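Long-range contacts in serine acetyltransferase (Bacteroides vulgatus ATCC 8482, PDB 3F1X), which probably transfers an acetyl group to serine, a step in amino-acid biosynthesis leading to cysteine: residues L79-T84 with A116-I120; R50-F54 with I157-N162; R250-L254 with T265-R269; I253-I259 with V270-A276. All blocks are in the same frame, centred on the assembly; numbering follows the deposited sequence.

Interaction 1 of 4, residues L79-T84 with A116-I120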
loop_
_atom_site.group_PDB
_atom_site.type_symbol
_atom_site.label_atom_id
_atom_site.label_comp_id
_atom_site.label_asym_id
_atom_site.label_seq_id
_atom_site.Cartn_x
_atom_site.Cartn_y
_atom_site.Cartn_z
ATOM N N LEU A 79 16.943 8.989 -7.386
ATOM C CA LEU A 79 17.615 8.036 -8.255
ATOM C C LEU A 79 19.030 7.754 -7.750
ATOM O O LEU A 79 19.477 6.607 -7.718
ATOM C CB LEU A 79 17.684 8.577 -9.685
ATOM C CG LEU A 79 18.528 7.754 -10.660
ATOM C CD1 LEU A 79 18.013 6.334 -10.699
ATOM C CD2 LEU A 79 18.479 8.375 -12.055
ATOM N N PHE A 80 19.738 8.810 -7.374
ATOM C CA PHE A 80 21.094 8.660 -6.880
ATOM C C PHE A 80 21.182 7.736 -5.674
ATOM O O PHE A 80 22.053 6.870 -5.616
ATOM C CB PHE A 80 21.671 10.017 -6.504
ATOM C CG PHE A 80 23.044 9.937 -5.919
ATOM C CD1 PHE A 80 24.090 9.390 -6.649
ATOM C CD2 PHE A 80 23.295 10.400 -4.631
ATOM C CE1 PHE A 80 25.374 9.299 -6.108
ATOM C CE2 PHE A 80 24.576 10.314 -4.078
ATOM C CZ PHE A 80 25.614 9.763 -4.821
ATOM N N GLY A 81 20.298 7.950 -4.700
ATOM C CA GLY A 81 20.293 7.122 -3.505
ATOM C C GLY A 81 20.005 5.671 -3.846
ATOM O O GLY A 81 20.736 4.773 -3.437
ATOM N N LEU A 82 18.934 5.446 -4.601
ATOM C CA LEU A 82 18.529 4.106 -5.004
ATOM C C LEU A 82 19.594 3.410 -5.845
ATOM O O LEU A 82 19.942 2.260 -5.585
ATOM C CB LEU A 82 17.219 4.177 -5.804
ATOM C CG LEU A 82 15.881 3.710 -5.205
ATOM C CD1 LEU A 82 15.833 3.943 -3.717
ATOM C CD2 LEU A 82 14.742 4.430 -5.910
ATOM N N LEU A 83 20.107 4.108 -6.852
ATOM C CA LEU A 83 21.110 3.527 -7.736
ATOM C C LEU A 83 22.417 3.192 -7.026
ATOM O O LEU A 83 23.087 2.233 -7.393
ATOM C CB LEU A 83 21.392 4.457 -8.923
ATOM C CG LEU A 83 22.355 3.931 -9.991
ATOM C CD1 LEU A 83 21.832 2.619 -10.599
ATOM C CD2 LEU A 83 22.514 4.976 -11.070
ATOM N N THR A 84 22.786 3.979 -6.023
ATOM C CA THR A 84 24.023 3.704 -5.292
ATOM C C THR A 84 23.918 2.330 -4.629
ATOM O O THR A 84 24.813 1.498 -4.749
ATOM C CB THR A 84 24.282 4.775 -4.200
ATOM O OG1 THR A 84 24.508 6.052 -4.817
ATOM C CG2 THR A 84 25.495 4.403 -3.359
ATOM N N ALA A 116 27.292 5.645 -9.558
ATOM C CA ALA A 116 25.906 6.091 -9.689
ATOM C C ALA A 116 25.867 7.528 -10.190
ATOM O O ALA A 116 25.044 7.871 -11.038
ATOM C CB ALA A 116 25.185 5.977 -8.349
ATOM N N ALA A 117 26.764 8.367 -9.676
ATOM C CA ALA A 117 26.812 9.759 -10.107
ATOM C C ALA A 117 27.284 9.828 -11.567
ATOM O O ALA A 117 26.780 10.634 -12.356
ATOM C CB ALA A 117 27.745 10.561 -9.198
ATOM N N ARG A 118 28.246 8.979 -11.920
ATOM C CA ARG A 118 28.769 8.932 -13.288
ATOM C C ARG A 118 27.625 8.584 -14.243
ATOM O O ARG A 118 27.496 9.165 -15.323
ATOM C CB ARG A 118 29.868 7.876 -13.419
ATOM C CG ARG A 118 31.125 8.118 -12.573
ATOM C CD ARG A 118 31.967 9.279 -13.086
ATOM N NE ARG A 118 33.168 9.499 -12.278
ATOM C CZ ARG A 118 34.025 10.500 -12.470
ATOM N NH1 ARG A 118 33.815 11.376 -13.449
ATOM N NH2 ARG A 118 35.087 10.633 -11.681
ATOM N N PHE A 119 26.792 7.627 -13.843
ATOM C CA PHE A 119 25.667 7.250 -14.681
ATOM C C PHE A 119 24.744 8.443 -14.885
ATOM O O PHE A 119 24.328 8.733 -16.007
ATOM C CB PHE A 119 24.853 6.122 -14.048
ATOM C CG PHE A 119 23.553 5.879 -14.745
ATOM C CD1 PHE A 119 23.524 5.201 -15.961
ATOM C CD2 PHE A 119 22.364 6.405 -14.238
ATOM C CE1 PHE A 119 22.326 5.053 -16.673
ATOM C CE2 PHE A 119 21.161 6.267 -14.935
ATOM C CZ PHE A 119 21.145 5.588 -16.159
ATOM N N ILE A 120 24.405 9.114 -13.790
ATOM C CA ILE A 120 23.512 10.262 -13.856
ATOM C C ILE A 120 24.025 11.353 -14.783
ATOM O O ILE A 120 23.235 12.026 -15.440
ATOM C CB ILE A 120 23.254 10.839 -12.448
ATOM C CG1 ILE A 120 22.313 9.899 -11.688
ATOM C CG2 ILE A 120 22.649 12.242 -12.554
ATOM C CD1 ILE A 120 22.236 10.152 -10.211
#
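Where A116 comes up against L83 and T84, the axes of segments 79-84 and 116-120, on helices 68-93 and 109-120, approach to 9.6 Å with their N-to-C directions 131° apart, the closest CA atoms being those of T84 and A116, 5.3 Å apart. The small methyl of A116 suits this crossing: its CB touches L83 CG at 3.9 Å and also meets T84 OG1 and the F80 ring. From L83, CG stands anti to the backbone N (chi1 -176°), which carries CD2 against F119 CD2 at 3.5 Å; the two side chains cross at about a right angle. F80 brings the edge of its ring to A117 N, while F80 CB receives I120 CD1 at 3.8 Å. L79 and I120 run past each other in opposite directions, CD2 to CG1. The one polar side chain in touch, T84, turns back onto its own helix, T84 OG1 donating to F80 O at 2.7 Å. Beyond this pair of helices, Y6 and L10 of a second subunit pack on F80. Because the T84 hydroxyl is spent inside its own helix, the contact rests on shape and apolar burial.

Interaction 2 of 4, residues R50-F54 with I157-N162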
loop_
_atom_site.group_PDB
_atom_site.type_symbol
_atom_site.label_atom_id
_atom_site.label_comp_id
_atom_site.label_asym_id
_atom_site.label_seq_id
_atom_site.Cartn_x
_atom_site.Cartn_y
_atom_site.Cartn_z
ATOM N N ARG A 50 13.286 7.420 -16.495
ATOM C CA ARG A 50 12.327 7.820 -17.534
ATOM C C ARG A 50 11.776 9.215 -17.286
ATOM O O ARG A 50 11.601 9.997 -18.217
ATOM C CB ARG A 50 11.102 6.893 -17.571
ATOM C CG ARG A 50 11.340 5.423 -17.841
ATOM C CD ARG A 50 9.986 4.758 -18.100
ATOM N NE ARG A 50 9.999 3.313 -17.881
ATOM C CZ ARG A 50 10.703 2.444 -18.597
ATOM N NH1 ARG A 50 10.637 1.151 -18.311
ATOM N NH2 ARG A 50 11.470 2.865 -19.593
ATOM N N ALA A 51 11.457 9.488 -16.023
ATOM C CA ALA A 51 10.884 10.763 -15.624
ATOM C C ALA A 51 11.877 11.898 -15.749
ATOM O O ALA A 51 11.489 13.055 -15.876
ATOM C CB ALA A 51 10.370 10.678 -14.193
ATOM N N ILE A 52 13.158 11.566 -15.681
ATOM C CA ILE A 52 14.208 12.563 -15.804
ATOM C C ILE A 52 14.557 12.768 -17.281
ATOM O O ILE A 52 14.832 13.883 -17.716
ATOM C CB ILE A 52 15.475 12.124 -15.045
ATOM C CG1 ILE A 52 15.193 12.086 -13.548
ATOM C CG2 ILE A 52 16.618 13.074 -15.350
ATOM C CD1 ILE A 52 16.242 11.351 -12.735
ATOM N N ILE A 53 14.552 11.680 -18.042
ATOM C CA ILE A 53 14.864 11.753 -19.467
ATOM C C ILE A 53 13.728 12.438 -20.234
ATOM O O ILE A 53 13.970 13.225 -21.145
ATOM C CB ILE A 53 15.104 10.343 -20.043
ATOM C CG1 ILE A 53 16.405 9.776 -19.473
ATOM C CG2 ILE A 53 15.109 10.392 -21.582
ATOM C CD1 ILE A 53 16.579 8.265 -19.656
ATOM N N PHE A 54 12.491 12.130 -19.866
ATOM C CA PHE A 54 11.318 12.728 -20.509
ATOM C C PHE A 54 10.557 13.503 -19.443
ATOM O O PHE A 54 9.510 13.066 -18.972
ATOM C CB PHE A 54 10.417 11.632 -21.079
ATOM C CG PHE A 54 11.101 10.735 -22.064
ATOM C CD1 PHE A 54 11.480 11.215 -23.318
ATOM C CD2 PHE A 54 11.363 9.407 -21.742
ATOM C CE1 PHE A 54 12.113 10.376 -24.242
ATOM C CE2 PHE A 54 11.997 8.553 -22.656
ATOM C CZ PHE A 54 12.370 9.039 -23.905
ATOM N N ILE A 157 9.708 1.966 -26.934
ATOM C CA ILE A 157 10.496 3.036 -26.334
ATOM C C ILE A 157 10.944 2.658 -24.931
ATOM O O ILE A 157 12.042 3.006 -24.513
ATOM C CB ILE A 157 9.708 4.355 -26.262
ATOM C CG1 ILE A 157 9.342 4.808 -27.670
ATOM C CG2 ILE A 157 10.561 5.440 -25.595
ATOM C CD1 ILE A 157 10.542 5.129 -28.539
ATOM N N ARG A 158 10.088 1.938 -24.214
ATOM C CA ARG A 158 10.398 1.502 -22.862
ATOM C C ARG A 158 11.534 0.491 -22.875
ATOM O O ARG A 158 12.456 0.575 -22.065
ATOM C CB ARG A 158 9.151 0.894 -22.208
ATOM C CG ARG A 158 8.081 1.928 -21.930
ATOM C CD ARG A 158 6.778 1.323 -21.432
ATOM N NE ARG A 158 5.775 2.359 -21.183
ATOM C CZ ARG A 158 4.542 2.119 -20.745
ATOM N NH1 ARG A 158 3.695 3.124 -20.545
ATOM N NH2 ARG A 158 4.154 0.873 -20.508
ATOM N N ALA A 159 11.471 -0.466 -23.800
ATOM C CA ALA A 159 12.515 -1.485 -23.908
ATOM C C ALA A 159 13.834 -0.845 -24.335
ATOM O O ALA A 159 14.882 -1.129 -23.761
ATOM C CB ALA A 159 12.102 -2.556 -24.917
ATOM N N ILE A 160 13.777 0.020 -25.342
ATOM C CA ILE A 160 14.977 0.688 -25.838
ATOM C C ILE A 160 15.569 1.594 -24.753
ATOM O O ILE A 160 16.788 1.684 -24.604
ATOM C CB ILE A 160 14.661 1.502 -27.120
ATOM C CG1 ILE A 160 14.261 0.545 -28.240
ATOM C CG2 ILE A 160 15.879 2.321 -27.562
ATOM C CD1 ILE A 160 13.674 1.227 -29.449
ATOM N N SER A 161 14.707 2.257 -23.991
ATOM C CA SER A 161 15.173 3.117 -22.909
ATOM C C SER A 161 15.898 2.270 -21.873
ATOM O O SER A 161 17.009 2.605 -21.462
ATOM C CB SER A 161 13.998 3.835 -22.247
ATOM O OG SER A 161 13.389 4.737 -23.143
ATOM N N ASN A 162 15.269 1.168 -21.455
ATOM C CA ASN A 162 15.872 0.276 -20.462
ATOM C C ASN A 162 17.222 -0.225 -20.981
ATOM O O ASN A 162 18.206 -0.285 -20.238
ATOM C CB ASN A 162 14.959 -0.931 -20.171
ATOM C CG ASN A 162 13.900 -0.640 -19.109
ATOM O OD1 ASN A 162 13.216 0.383 -19.156
ATOM N ND2 ASN A 162 13.748 -1.557 -18.154
HETATM O O HOH W 1 10.918 5.005 -21.247
#
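R50 reaches from helix 39-53 to the side of helix 155-171 and N162, a polar bridge between two helices of the alpha-helical domain that precedes the left-handed beta-helix. Its chain is extended from CG to NE, long enough to put the guanidinium edge at N162 OD1. R50 NH1 donates to N162 OD1 at 2.8 Å and R50 NH2 at 3.1 Å, but both bonds are weak, bent to 129° and 123° at the hydrogen, as is expected when one oxygen sits between two N-H groups. The guanidinium and amide planes lie 23° apart. NE is taken by a salt bridge to E47 one turn earlier, and NH2 also gives a hydrogen bond to water 1. Asparagine suits its place by serving two sides: OD1 takes the arginine while ND2 donates to I181 O. R158 O lies 3.0 Å from N162 OD1, but these are two acceptors and do not bond; R158 O takes N162 N instead. R158 lays its aliphatic CB and CG over one guanidinium face and sends its own charge elsewhere, NH1 donating to S152 O, which probably eases the nearness of two like charges. A leucine in place of R50 would probably leave E47 without its positive mate and N162 OD1 without either of these donors. F54, just past the helix end, fills the apolar side, one face of its ring covered by I53 CG2 and its CZ near I157 CG2. S161 is small enough to sit beside R50 and F54, its CB at the guanidinium edge: S161 OG donates to I157 O at 2.6 Å and accepts a hydrogen bond from water 1 at 3.1 Å.

Interaction 3 of 4, residues R250-L254 with T265-R269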
loop_
_atom_site.group_PDB
_atom_site.type_symbol
_atom_site.label_atom_id
_atom_site.label_comp_id
_atom_site.label_asym_id
_atom_site.label_seq_id
_atom_site.Cartn_x
_atom_site.Cartn_y
_atom_site.Cartn_z
ATOM N N ARG A 250 30.050 -13.446 -32.398
ATOM C CA ARG A 250 29.263 -14.512 -33.009
ATOM C C ARG A 250 27.817 -14.105 -33.252
ATOM O O ARG A 250 26.955 -14.948 -33.496
ATOM C CB ARG A 250 29.323 -15.777 -32.150
ATOM C CG ARG A 250 29.205 -15.558 -30.647
ATOM C CD ARG A 250 29.311 -16.897 -29.928
ATOM N NE ARG A 250 29.467 -16.772 -28.481
ATOM C CZ ARG A 250 30.516 -16.215 -27.882
ATOM N NH1 ARG A 250 31.513 -15.719 -28.605
ATOM N NH2 ARG A 250 30.579 -16.165 -26.556
ATOM N N HIS A 251 27.562 -12.804 -33.185
ATOM C CA HIS A 251 26.226 -12.263 -33.416
ATOM C C HIS A 251 26.235 -11.386 -34.669
ATOM O O HIS A 251 27.270 -10.828 -35.048
ATOM C CB HIS A 251 25.756 -11.475 -32.192
ATOM C CG HIS A 251 25.333 -12.350 -31.050
ATOM N ND1 HIS A 251 24.180 -13.107 -31.082
ATOM C CD2 HIS A 251 25.930 -12.627 -29.867
ATOM C CE1 HIS A 251 24.086 -13.811 -29.968
ATOM N NE2 HIS A 251 25.136 -13.539 -29.214
ATOM N N PRO A 252 25.075 -11.244 -35.324
ATOM C CA PRO A 252 24.942 -10.447 -36.548
ATOM C C PRO A 252 25.305 -8.977 -36.475
ATOM O O PRO A 252 25.332 -8.361 -35.406
ATOM C CB PRO A 252 23.468 -10.626 -36.927
ATOM C CG PRO A 252 23.086 -11.928 -36.275
ATOM C CD PRO A 252 23.773 -11.813 -34.942
ATOM N N ILE A 253 25.571 -8.430 -37.652
ATOM C CA ILE A 253 25.887 -7.032 -37.817
ATOM C C ILE A 253 24.883 -6.486 -38.823
ATOM O O ILE A 253 24.792 -6.986 -39.944
ATOM C CB ILE A 253 27.289 -6.817 -38.407
ATOM C CG1 ILE A 253 28.356 -7.405 -37.484
ATOM C CG2 ILE A 253 27.517 -5.333 -38.636
ATOM C CD1 ILE A 253 29.763 -7.247 -38.022
ATOM N N LEU A 254 24.108 -5.491 -38.419
ATOM C CA LEU A 254 23.152 -4.874 -39.328
ATOM C C LEU A 254 23.654 -3.473 -39.601
ATOM O O LEU A 254 23.835 -2.685 -38.672
ATOM C CB LEU A 254 21.750 -4.803 -38.700
ATOM C CG LEU A 254 20.827 -6.016 -38.842
ATOM C CD1 LEU A 254 21.472 -7.224 -38.198
ATOM C CD2 LEU A 254 19.465 -5.706 -38.200
ATOM N N THR A 265 14.810 -14.803 -38.514
ATOM C CA THR A 265 15.918 -15.182 -37.646
ATOM C C THR A 265 17.249 -14.955 -38.364
ATOM O O THR A 265 17.474 -15.492 -39.440
ATOM C CB THR A 265 15.845 -16.678 -37.243
ATOM O OG1 THR A 265 14.558 -16.979 -36.688
ATOM C CG2 THR A 265 16.930 -17.004 -36.214
ATOM N N ILE A 266 18.120 -14.147 -37.773
ATOM C CA ILE A 266 19.437 -13.884 -38.358
ATOM C C ILE A 266 20.471 -14.411 -37.370
ATOM O O ILE A 266 20.520 -13.958 -36.231
ATOM C CB ILE A 266 19.668 -12.374 -38.567
ATOM C CG1 ILE A 266 18.549 -11.790 -39.434
ATOM C CG2 ILE A 266 21.010 -12.145 -39.240
ATOM C CD1 ILE A 266 18.556 -10.272 -39.514
ATOM N N LEU A 267 21.299 -15.365 -37.782
ATOM C CA LEU A 267 22.272 -15.886 -36.834
ATOM C C LEU A 267 23.691 -16.098 -37.333
ATOM O O LEU A 267 23.925 -16.371 -38.511
ATOM C CB LEU A 267 21.775 -17.197 -36.223
ATOM C CG LEU A 267 21.708 -18.421 -37.134
ATOM C CD1 LEU A 267 21.643 -19.671 -36.277
ATOM C CD2 LEU A 267 20.504 -18.321 -38.058
ATOM N N GLY A 268 24.633 -15.974 -36.401
ATOM C CA GLY A 268 26.038 -16.176 -36.705
ATOM C C GLY A 268 26.785 -14.951 -37.188
ATOM O O GLY A 268 26.397 -13.814 -36.915
ATOM N N ARG A 269 27.876 -15.203 -37.903
ATOM C CA ARG A 269 28.712 -14.151 -38.461
ATOM C C ARG A 269 28.039 -13.684 -39.741
ATOM O O ARG A 269 28.515 -13.942 -40.844
ATOM C CB ARG A 269 30.104 -14.692 -38.790
ATOM C CG ARG A 269 31.064 -13.646 -39.342
ATOM C CD ARG A 269 32.219 -14.298 -40.080
ATOM N NE ARG A 269 31.754 -15.040 -41.246
ATOM C CZ ARG A 269 31.188 -14.485 -42.314
ATOM N NH1 ARG A 269 31.016 -13.170 -42.372
ATOM N NH2 ARG A 269 30.785 -15.246 -43.325
#
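The side-chain packing centres on P252 and I266. The proline ring sets P252 CG 3.6 Å from I266 CG2 and P252 CB 3.7 Å from the same methyl, the two side chains crossing at a slant; P252 CG also lies 3.3 Å from I266 O. With I266 CG1 beside the backbone N (chi1 -56°), the CG2 branch lies anti to that N and meets the proline. Further along, L254 CD1 comes within 4.4 Å of I266 CD1. L254 and I266 are buried in the interior of a left-handed parallel beta-helix, the hexapeptide-repeat fold of this family; strands 253-254 and 265-267 belong to different faces of the prism, and R250-P252 runs beside G268 near a corner. With an alanine in place of P252, the ring atom CG is lost, which would probably open a gap over I266 CG2 and leave the backbone freer to turn. Among backbone contacts, P252 N, which has no hydrogen to offer, stands 3.3 Å from G268 O. G268 CA approaches R250 O at 3.6 Å as a CA-H...O contact, and R250 O has no other partner. Glycine suits this place because its phi of 88° and psi of -157° would press a CB against the preceding carbonyl oxygen. On the outer side, P142 of a third subunit packs on R250.

Interaction 4 of 4, residues I253-I259 with V270-A276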
loop_
_atom_site.group_PDB
_atom_site.type_symbol
_atom_site.label_atom_id
_atom_site.label_comp_id
_atom_site.label_asym_id
_atom_site.label_seq_id
_atom_site.Cartn_x
_atom_site.Cartn_y
_atom_site.Cartn_z
ATOM N N ILE A 253 25.571 -8.430 -37.652
ATOM C CA ILE A 253 25.887 -7.032 -37.817
ATOM C C ILE A 253 24.883 -6.486 -38.823
ATOM O O ILE A 253 24.792 -6.986 -39.944
ATOM C CB ILE A 253 27.289 -6.817 -38.407
ATOM C CG1 ILE A 253 28.356 -7.405 -37.484
ATOM C CG2 ILE A 253 27.517 -5.333 -38.636
ATOM C CD1 ILE A 253 29.763 -7.247 -38.022
ATOM N N LEU A 254 24.108 -5.491 -38.419
ATOM C CA LEU A 254 23.152 -4.874 -39.328
ATOM C C LEU A 254 23.654 -3.473 -39.601
ATOM O O LEU A 254 23.835 -2.685 -38.672
ATOM C CB LEU A 254 21.750 -4.803 -38.700
ATOM C CG LEU A 254 20.827 -6.016 -38.842
ATOM C CD1 LEU A 254 21.472 -7.224 -38.198
ATOM C CD2 LEU A 254 19.465 -5.706 -38.200
ATOM N N GLU A 255 23.888 -3.159 -40.872
ATOM C CA GLU A 255 24.361 -1.829 -41.242
ATOM C C GLU A 255 23.180 -0.854 -41.239
ATOM O O GLU A 255 22.042 -1.247 -40.957
ATOM C CB GLU A 255 25.030 -1.864 -42.621
ATOM C CG GLU A 255 26.140 -2.905 -42.731
ATOM C CD GLU A 255 27.012 -2.745 -43.972
ATOM O OE1 GLU A 255 26.488 -2.379 -45.045
ATOM O OE2 GLU A 255 28.229 -3.005 -43.877
ATOM N N ASP A 256 23.451 0.413 -41.544
ATOM C CA ASP A 256 22.410 1.440 -41.551
ATOM C C ASP A 256 21.230 1.173 -42.482
ATOM O O ASP A 256 21.346 0.445 -43.470
ATOM C CB ASP A 256 22.998 2.811 -41.927
ATOM C CG ASP A 256 24.113 3.261 -40.986
ATOM O OD1 ASP A 256 24.240 2.707 -39.876
ATOM O OD2 ASP A 256 24.863 4.189 -41.362
ATOM N N ASP A 257 20.094 1.780 -42.139
ATOM C CA ASP A 257 18.865 1.711 -42.931
ATOM C C ASP A 257 18.329 0.310 -43.222
ATOM O O ASP A 257 17.665 0.096 -44.231
ATOM C CB ASP A 257 19.083 2.457 -44.256
ATOM C CG ASP A 257 19.429 3.931 -44.055
ATOM O OD1 ASP A 257 19.900 4.567 -45.022
ATOM O OD2 ASP A 257 19.226 4.459 -42.942
ATOM N N VAL A 258 18.616 -0.641 -42.346
ATOM C CA VAL A 258 18.143 -1.999 -42.546
ATOM C C VAL A 258 16.769 -2.210 -41.910
ATOM O O VAL A 258 16.443 -1.592 -40.897
ATOM C CB VAL A 258 19.147 -3.013 -41.955
ATOM C CG1 VAL A 258 18.525 -4.391 -41.843
ATOM C CG2 VAL A 258 20.393 -3.071 -42.834
ATOM N N ILE A 259 15.961 -3.066 -42.527
ATOM C CA ILE A 259 14.642 -3.393 -42.005
ATOM C C ILE A 259 14.529 -4.913 -41.987
ATOM O O ILE A 259 14.858 -5.571 -42.972
ATOM C CB ILE A 259 13.501 -2.843 -42.898
ATOM C CG1 ILE A 259 13.586 -1.322 -43.009
ATOM C CG2 ILE A 259 12.151 -3.234 -42.306
ATOM C CD1 ILE A 259 12.525 -0.727 -43.927
ATOM N N VAL A 270 26.914 -13.003 -39.591
ATOM C CA VAL A 270 26.183 -12.522 -40.743
ATOM C C VAL A 270 26.094 -11.007 -40.734
ATOM O O VAL A 270 25.868 -10.397 -39.688
ATOM C CB VAL A 270 24.761 -13.119 -40.767
ATOM C CG1 VAL A 270 23.926 -12.454 -41.845
ATOM C CG2 VAL A 270 24.839 -14.620 -41.005
ATOM N N THR A 271 26.284 -10.410 -41.906
ATOM C CA THR A 271 26.203 -8.967 -42.053
ATOM C C THR A 271 25.072 -8.628 -43.010
ATOM O O THR A 271 25.023 -9.148 -44.131
ATOM C CB THR A 271 27.509 -8.373 -42.625
ATOM O OG1 THR A 271 28.572 -8.587 -41.694
ATOM C CG2 THR A 271 27.362 -6.881 -42.873
ATOM N N ILE A 272 24.152 -7.785 -42.562
ATOM C CA ILE A 272 23.054 -7.349 -43.408
ATOM C C ILE A 272 23.491 -5.975 -43.906
ATOM O O ILE A 272 23.577 -5.025 -43.126
ATOM C CB ILE A 272 21.722 -7.214 -42.621
ATOM C CG1 ILE A 272 21.277 -8.576 -42.097
ATOM C CG2 ILE A 272 20.650 -6.637 -43.519
ATOM C CD1 ILE A 272 22.052 -9.039 -40.908
ATOM N N GLY A 273 23.794 -5.891 -45.199
ATOM C CA GLY A 273 24.256 -4.650 -45.805
ATOM C C GLY A 273 23.310 -3.477 -45.671
ATOM O O GLY A 273 22.098 -3.663 -45.580
ATOM N N LYS A 274 23.849 -2.260 -45.672
ATOM C CA LYS A 274 22.995 -1.089 -45.516
ATOM C C LYS A 274 21.885 -1.001 -46.558
ATOM O O LYS A 274 22.060 -1.358 -47.729
ATOM C CB LYS A 274 23.823 0.205 -45.512
ATOM C CG LYS A 274 24.708 0.440 -46.710
ATOM C CD LYS A 274 25.395 1.799 -46.597
ATOM C CE LYS A 274 26.322 2.064 -47.778
ATOM N NZ LYS A 274 26.964 3.413 -47.709
ATOM N N GLY A 275 20.727 -0.542 -46.104
ATOM C CA GLY A 275 19.591 -0.393 -46.989
ATOM C C GLY A 275 18.943 -1.700 -47.398
ATOM O O GLY A 275 17.983 -1.695 -48.167
ATOM N N ALA A 276 19.444 -2.823 -46.897
ATOM C CA ALA A 276 18.846 -4.103 -47.260
ATOM C C ALA A 276 17.566 -4.368 -46.483
ATOM O O ALA A 276 17.336 -3.799 -45.408
ATOM C CB ALA A 276 19.823 -5.236 -47.034
HETATM O O HOH W 2 15.823 -1.144 -45.833
#
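Successive coils of the left-handed parallel beta-helix stack here, I253 and L254 pairing with T271 and I272 as parallel strands. The ladder is regular: I253 N donates to V270 O and I272 N to I253 O, each at 2.8 Å, and E255 N donates to I272 O at 172°. L254 and I272 lie side by side, pointing the same way into the interior, and L254 CD1 is pressed to 3.3 Å from I272 CD1, tighter than usual for methyls. I272 CG2 in turn meets V258 CG1 at 3.5 Å, crossing it at about a right angle; branched apolar residues suit this filled core of the beta-helix. On the other face of the strands I253 and T271 also lie side by side, T271 OG1 3.9 Å from I253 CB. Past the strands the turn is held by E255, whose OE1 accepts K274 N at 2.7 Å through its anti lone pair. G275 N then donates to D256 O at 2.9 Å, while D256 OD1 is taken by N221 N of the preceding coil. In this type II turn from G273 to A276, G275 has a positive phi of 73°, which glycine adopts readily. I259 N reaches A276 O at 3.3 Å, where the next strand pair begins.

In the fold
Interactions 1 and 2 belong to the helical part of the chain, 3 and 4 to the beta-helix that follows it. Along the sequence interaction 1 is nested inside the loop closed by interaction 2; their centres are 16 Å apart, and L79 on helix 68-93 packs against I52 on helix 39-53. Interaction 2 closes before 3 and 4 open, its centre about 27 and 25 Å from theirs. Interactions 3 and 4 start from the same strand 253-254, share I253 and L254, and have centres 11 Å apart, I266 touching I272 through the interior. The contacts thus hold together two successive domains: one pair joins helices beside a second subunit, the other links coils of the beta-helix.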